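Local atomic coordinates of KLLA0C04147p (Kluyveromyces lactis, PDB entry 5H2D), a protein that binds ergosterol in the pocket of its OSBP-related domain, the part present here, and probably transfers sterols between membranes. Residues F328-P340 / T353-Y367. Residues are numbered along the deposited sequence; the frame is centred on the assembly and turned at random.
Sequences FNLTKFAVTLNAP and TRLRPDQRAMEEGRY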
loop_
_atom_site.group_PDB
_atom_site.type_symbol
_atom_site.label_atom_id
_atom_site.label_comp_id
_atom_site.label_asym_id
_atom_site.label_seq_id
_atom_site.Cartn_x
_atom_site.Cartn_y
_atom_site.Cartn_z
ATOM N N PHE A 328 -6.668 -15.626 -9.106
ATOM C CA PHE A 328 -6.440 -15.101 -7.762
ATOM C C PHE A 328 -7.229 -13.824 -7.508
ATOM O O PHE A 328 -6.997 -13.147 -6.496
ATOM C CB PHE A 328 -4.947 -14.854 -7.500
ATOM C CG PHE A 328 -4.053 -15.971 -7.985
ATOM C CD1 PHE A 328 -3.906 -17.122 -7.242
ATOM C CD2 PHE A 328 -3.364 -15.856 -9.180
ATOM C CE1 PHE A 328 -3.096 -18.142 -7.687
ATOM C CE2 PHE A 328 -2.551 -16.881 -9.632
ATOM C CZ PHE A 328 -2.421 -18.024 -8.878
ATOM N N ASN A 329 -8.167 -13.476 -8.394
ATOM C CA ASN A 329 -9.025 -12.307 -8.217
ATOM C C ASN A 329 -8.221 -11.017 -8.153
ATOM O O ASN A 329 -8.629 -10.044 -7.512
ATOM C CB ASN A 329 -9.918 -12.451 -6.979
ATOM C CG ASN A 329 -11.049 -13.426 -7.197
ATOM O OD1 ASN A 329 -11.335 -13.810 -8.332
ATOM N ND2 ASN A 329 -11.714 -13.818 -6.123
ATOM N N LEU A 330 -7.073 -10.987 -8.820
ATOM C CA LEU A 330 -6.257 -9.786 -8.806
ATOM C C LEU A 330 -6.948 -8.648 -9.544
ATOM O O LEU A 330 -7.742 -8.864 -10.466
ATOM C CB LEU A 330 -4.906 -10.055 -9.454
ATOM C CG LEU A 330 -4.001 -11.080 -8.778
ATOM C CD1 LEU A 330 -2.638 -11.048 -9.455
ATOM C CD2 LEU A 330 -3.870 -10.804 -7.272
ATOM N N THR A 331 -6.637 -7.423 -9.131
ATOM C CA THR A 331 -7.029 -6.237 -9.883
ATOM C C THR A 331 -6.110 -6.043 -11.087
ATOM O O THR A 331 -5.015 -6.600 -11.161
ATOM C CB THR A 331 -6.947 -4.979 -9.019
ATOM O OG1 THR A 331 -5.595 -4.797 -8.575
ATOM C CG2 THR A 331 -7.895 -5.061 -7.815
ATOM N N LYS A 332 -6.553 -5.204 -12.027
ATOM C CA LYS A 332 -5.678 -4.818 -13.131
ATOM C C LYS A 332 -4.368 -4.246 -12.608
ATOM O O LYS A 332 -3.282 -4.597 -13.086
ATOM C CB LYS A 332 -6.362 -3.783 -14.028
ATOM C CG LYS A 332 -7.438 -4.306 -14.954
ATOM C CD LYS A 332 -7.593 -3.340 -16.156
ATOM C CE LYS A 332 -8.988 -2.738 -16.267
ATOM N NZ LYS A 332 -9.284 -1.757 -15.182
ATOM N N PHE A 333 -4.456 -3.342 -11.626
ATOM C CA PHE A 333 -3.246 -2.726 -11.101
ATOM C C PHE A 333 -2.341 -3.774 -10.469
ATOM O O PHE A 333 -1.125 -3.766 -10.689
ATOM C CB PHE A 333 -3.597 -1.640 -10.085
ATOM C CG PHE A 333 -2.406 -0.867 -9.590
ATOM C CD1 PHE A 333 -1.833 0.137 -10.365
ATOM C CD2 PHE A 333 -1.870 -1.117 -8.329
ATOM C CE1 PHE A 333 -0.747 0.850 -9.904
ATOM C CE2 PHE A 333 -0.780 -0.408 -7.874
ATOM C CZ PHE A 333 -0.225 0.586 -8.651
ATOM N N ALA A 334 -2.919 -4.692 -9.690
ATOM C CA ALA A 334 -2.091 -5.700 -9.043
ATOM C C ALA A 334 -1.401 -6.592 -10.062
ATOM O O ALA A 334 -0.272 -7.027 -9.834
ATOM C CB ALA A 334 -2.925 -6.541 -8.069
ATOM N N VAL A 335 -2.058 -6.865 -11.195
ATOM C CA VAL A 335 -1.435 -7.664 -12.246
ATOM C C VAL A 335 -0.149 -7.022 -12.753
ATOM O O VAL A 335 0.783 -7.729 -13.176
ATOM C CB VAL A 335 -2.452 -7.902 -13.382
ATOM C CG1 VAL A 335 -1.747 -8.436 -14.643
ATOM C CG2 VAL A 335 -3.498 -8.912 -12.938
ATOM N N THR A 336 -0.040 -5.686 -12.683
ATOM C CA THR A 336 1.173 -5.046 -13.196
ATOM C C THR A 336 2.383 -5.217 -12.280
ATOM O O THR A 336 3.517 -5.006 -12.731
ATOM C CB THR A 336 0.973 -3.540 -13.434
ATOM O OG1 THR A 336 0.928 -2.832 -12.180
ATOM C CG2 THR A 336 -0.284 -3.262 -14.255
ATOM N N LEU A 337 2.184 -5.598 -11.015
ATOM C CA LEU A 337 3.226 -5.385 -10.019
ATOM C C LEU A 337 4.316 -6.448 -10.078
ATOM O O LEU A 337 5.507 -6.121 -10.015
ATOM C CB LEU A 337 2.608 -5.357 -8.620
ATOM C CG LEU A 337 1.701 -4.157 -8.355
ATOM C CD1 LEU A 337 0.999 -4.293 -7.004
ATOM C CD2 LEU A 337 2.473 -2.855 -8.418
ATOM N N ASN A 338 3.933 -7.722 -10.147
ATOM C CA ASN A 338 4.906 -8.809 -10.166
ATOM C C ASN A 338 5.310 -9.211 -11.578
ATOM O O ASN A 338 5.705 -10.363 -11.796
ATOM C CB ASN A 338 4.372 -10.026 -9.409
ATOM C CG ASN A 338 5.492 -10.923 -8.911
ATOM O OD1 ASN A 338 6.509 -10.433 -8.436
ATOM N ND2 ASN A 338 5.324 -12.244 -9.053
ATOM N N ALA A 339 5.235 -8.294 -12.534
ATOM C CA ALA A 339 5.536 -8.618 -13.930
ATOM C C ALA A 339 7.040 -8.670 -14.156
ATOM O O ALA A 339 7.726 -7.676 -13.899
ATOM C CB ALA A 339 4.916 -7.579 -14.853
ATOM N N PRO A 340 7.590 -9.789 -14.654
ATOM C CA PRO A 340 9.031 -9.868 -14.967
ATOM C C PRO A 340 9.315 -9.260 -16.335
ATOM O O PRO A 340 9.694 -9.946 -17.298
ATOM C CB PRO A 340 9.293 -11.375 -14.920
ATOM C CG PRO A 340 8.017 -11.963 -15.441
ATOM C CD PRO A 340 6.901 -11.068 -14.904
ATOM N N THR A 353 11.318 -8.684 -5.636
ATOM C CA THR A 353 10.237 -9.669 -5.566
ATOM C C THR A 353 9.945 -10.346 -6.903
ATOM O O THR A 353 9.566 -11.525 -6.925
ATOM C CB THR A 353 8.964 -8.989 -5.044
ATOM O OG1 THR A 353 9.240 -8.417 -3.757
ATOM C CG2 THR A 353 7.787 -10.005 -4.944
ATOM N N ARG A 354 10.108 -9.632 -8.027
ATOM C CA ARG A 354 9.852 -10.267 -9.323
ATOM C C ARG A 354 10.730 -11.495 -9.534
ATOM O O ARG A 354 10.358 -12.399 -10.291
ATOM C CB ARG A 354 10.078 -9.273 -10.459
ATOM C CG ARG A 354 9.052 -8.170 -10.504
ATOM C CD ARG A 354 9.517 -7.114 -11.476
ATOM N NE ARG A 354 8.670 -5.930 -11.480
ATOM C CZ ARG A 354 8.860 -4.892 -10.682
ATOM N NH1 ARG A 354 9.848 -4.912 -9.801
ATOM N NH2 ARG A 354 8.078 -3.829 -10.773
ATOM N N LEU A 355 11.880 -11.552 -8.873
ATOM C CA LEU A 355 12.797 -12.676 -9.015
ATOM C C LEU A 355 12.561 -13.762 -7.985
ATOM O O LEU A 355 13.277 -14.774 -7.997
ATOM C CB LEU A 355 14.247 -12.193 -8.907
ATOM C CG LEU A 355 14.595 -11.080 -9.884
ATOM C CD1 LEU A 355 16.012 -10.562 -9.676
ATOM C CD2 LEU A 355 14.395 -11.564 -11.316
ATOM N N ARG A 356 11.595 -13.577 -7.092
ATOM C CA ARG A 356 11.365 -14.552 -6.032
ATOM C C ARG A 356 10.760 -15.830 -6.607
ATOM O O ARG A 356 9.670 -15.781 -7.187
ATOM C CB ARG A 356 10.476 -13.954 -4.943
ATOM C CG ARG A 356 10.390 -14.888 -3.783
ATOM C CD ARG A 356 9.589 -14.362 -2.613
ATOM N NE ARG A 356 9.420 -15.476 -1.694
ATOM C CZ ARG A 356 9.122 -15.371 -0.405
ATOM N NH1 ARG A 356 8.974 -14.179 0.164
ATOM N NH2 ARG A 356 8.986 -16.480 0.314
ATOM N N PRO A 357 11.425 -16.987 -6.477
ATOM C CA PRO A 357 11.060 -18.152 -7.296
ATOM C C PRO A 357 9.845 -18.925 -6.818
ATOM O O PRO A 357 9.141 -19.514 -7.652
ATOM C CB PRO A 357 12.327 -19.025 -7.238
ATOM C CG PRO A 357 13.005 -18.648 -5.974
ATOM C CD PRO A 357 12.732 -17.156 -5.821
ATOM N N ASP A 358 9.602 -18.992 -5.502
ATOM C CA ASP A 358 8.382 -19.660 -5.051
ATOM C C ASP A 358 7.152 -18.852 -5.438
ATOM O O ASP A 358 6.149 -19.405 -5.915
ATOM C CB ASP A 358 8.410 -19.941 -3.537
ATOM C CG ASP A 358 8.819 -18.746 -2.690
ATOM O OD1 ASP A 358 9.365 -17.746 -3.207
ATOM O OD2 ASP A 358 8.618 -18.846 -1.457
ATOM N N GLN A 359 7.219 -17.537 -5.260
ATOM C CA GLN A 359 6.108 -16.687 -5.661
ATOM C C GLN A 359 5.884 -16.739 -7.171
ATOM O O GLN A 359 4.738 -16.724 -7.629
ATOM C CB GLN A 359 6.367 -15.256 -5.188
ATOM C CG GLN A 359 5.208 -14.330 -5.452
ATOM C CD GLN A 359 5.453 -12.954 -4.897
ATOM O OE1 GLN A 359 6.068 -12.791 -3.844
ATOM N NE2 GLN A 359 4.974 -11.945 -5.612
ATOM N N ARG A 360 6.962 -16.788 -7.962
ATOM C CA ARG A 360 6.811 -16.894 -9.413
ATOM C C ARG A 360 6.129 -18.200 -9.799
ATOM O O ARG A 360 5.230 -18.215 -10.651
ATOM C CB ARG A 360 8.172 -16.789 -10.099
ATOM C CG ARG A 360 8.140 -17.039 -11.617
ATOM C CD ARG A 360 7.386 -15.943 -12.373
ATOM N NE ARG A 360 7.907 -14.634 -11.999
ATOM C CZ ARG A 360 7.177 -13.525 -11.952
ATOM N NH1 ARG A 360 5.896 -13.554 -12.286
ATOM N NH2 ARG A 360 7.733 -12.392 -11.552
ATOM N N ALA A 361 6.565 -19.310 -9.202
ATOM C CA ALA A 361 5.928 -20.594 -9.481
ATOM C C ALA A 361 4.445 -20.545 -9.160
ATOM O O ALA A 361 3.613 -21.020 -9.945
ATOM C CB ALA A 361 6.608 -21.708 -8.690
ATOM N N MET A 362 4.087 -19.965 -8.012
ATOM C CA MET A 362 2.679 -19.935 -7.638
ATOM C C MET A 362 1.879 -19.112 -8.634
ATOM O O MET A 362 0.771 -19.502 -9.026
ATOM C CB MET A 362 2.498 -19.376 -6.231
ATOM C CG MET A 362 1.044 -19.442 -5.803
ATOM S SD MET A 362 0.755 -18.677 -4.198
ATOM C CE MET A 362 1.534 -19.868 -3.114
ATOM N N GLU A 363 2.435 -17.983 -9.076
ATOM C CA GLU A 363 1.718 -17.148 -10.031
ATOM C C GLU A 363 1.431 -17.903 -11.316
ATOM O O GLU A 363 0.413 -17.651 -11.976
ATOM C CB GLU A 363 2.522 -15.886 -10.332
ATOM C CG GLU A 363 1.727 -14.836 -11.086
ATOM C CD GLU A 363 2.604 -13.734 -11.640
ATOM O OE1 GLU A 363 3.019 -13.838 -12.816
ATOM O OE2 GLU A 363 2.883 -12.760 -10.903
ATOM N N GLU A 364 2.314 -18.824 -11.685
ATOM C CA GLU A 364 2.170 -19.608 -12.903
ATOM C C GLU A 364 1.418 -20.904 -12.666
ATOM O O GLU A 364 1.336 -21.740 -13.577
ATOM C CB GLU A 364 3.553 -19.875 -13.500
ATOM C CG GLU A 364 4.227 -18.562 -13.930
ATOM C CD GLU A 364 5.564 -18.742 -14.625
ATOM O OE1 GLU A 364 6.103 -19.862 -14.632
ATOM O OE2 GLU A 364 6.087 -17.742 -15.154
ATOM N N GLY A 365 0.864 -21.090 -11.470
ATOM C CA GLY A 365 0.062 -22.263 -11.184
ATOM C C GLY A 365 0.839 -23.526 -10.892
ATOM O O GLY A 365 0.258 -24.617 -10.909
ATOM N N ARG A 366 2.135 -23.414 -10.608
ATOM C CA ARG A 366 2.980 -24.573 -10.328
ATOM C C ARG A 366 3.150 -24.666 -8.818
ATOM O O ARG A 366 4.149 -24.239 -8.243
ATOM C CB ARG A 366 4.307 -24.455 -11.063
ATOM C CG ARG A 366 4.121 -24.526 -12.562
ATOM C CD ARG A 366 5.410 -24.879 -13.257
ATOM N NE ARG A 366 6.445 -23.917 -12.927
ATOM C CZ ARG A 366 6.572 -22.739 -13.519
ATOM N NH1 ARG A 366 5.728 -22.380 -14.482
ATOM N NH2 ARG A 366 7.549 -21.919 -13.152
ATOM N N TYR A 367 2.131 -25.229 -8.170
ATOM C CA TYR A 367 2.036 -25.101 -6.723
ATOM C C TYR A 367 3.011 -26.014 -5.997
ATOM O O TYR A 367 3.461 -25.669 -4.899
ATOM C CB TYR A 367 0.596 -25.350 -6.270
ATOM C CG TYR A 367 -0.364 -24.428 -6.983
ATOM C CD1 TYR A 367 -0.131 -23.050 -7.034
ATOM C CD2 TYR A 367 -1.470 -24.928 -7.660
ATOM C CE1 TYR A 367 -0.997 -22.204 -7.710
ATOM C CE2 TYR A 367 -2.345 -24.078 -8.339
ATOM C CZ TYR A 367 -2.103 -22.722 -8.361
ATOM O OH TYR A 367 -2.963 -21.882 -9.042
HETATM O O HOH W 1 6.251 -4.199 -12.936
HETATM O O HOH W 2 7.778 -13.488 -8.019
#
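Arg360 reaches across from helix 357-363 and grips the carbonyl oxygen of Asn338 end-on with two nitrogens, NH2 to O at 2.9 Å and NH1 to O at 3.2 Å, the acceptor lying in the guanidinium plane. NH2 also donates to Arg354 O, and NH1 forms a salt bridge with Glu363 OE1, so the group is held flat along its edge. The bends at chi2 (67°) and chi3 (52°) fold the arginine back far enough to do this.

The Asn338 side chain adds the third hydrogen bond across the contact, Asn338 ND2 to Glu363 OE2, 3.1 Å, approaching from above the carboxylate, whose plane stands nearly perpendicular to the amide. The same ND2 donates to a water that in turn donates to Thr353 O and Arg356 O. Beyond the pair, Gln74 is the strongest polar partner of the Asn338 side chain, and Arg30 makes a salt bridge with Glu363 OE1.

Both segments belong to the oxysterol-binding domain, following its long run of antiparallel strands; the side chain of Leu337 is about 10 Å from the bound ergosterol.

A second water links Thr336 O to Arg354 NH2, while Asp352 pairs with NH1 of that arginine.

Pro340 CG lies over the centre of one face of the Arg360 guanidinium, 3.8 Å above its plane, and Phe328 CZ comes to 3.5 Å from Met362 O at the helix's C-terminal end, where Gly365 closes a Schellman motif.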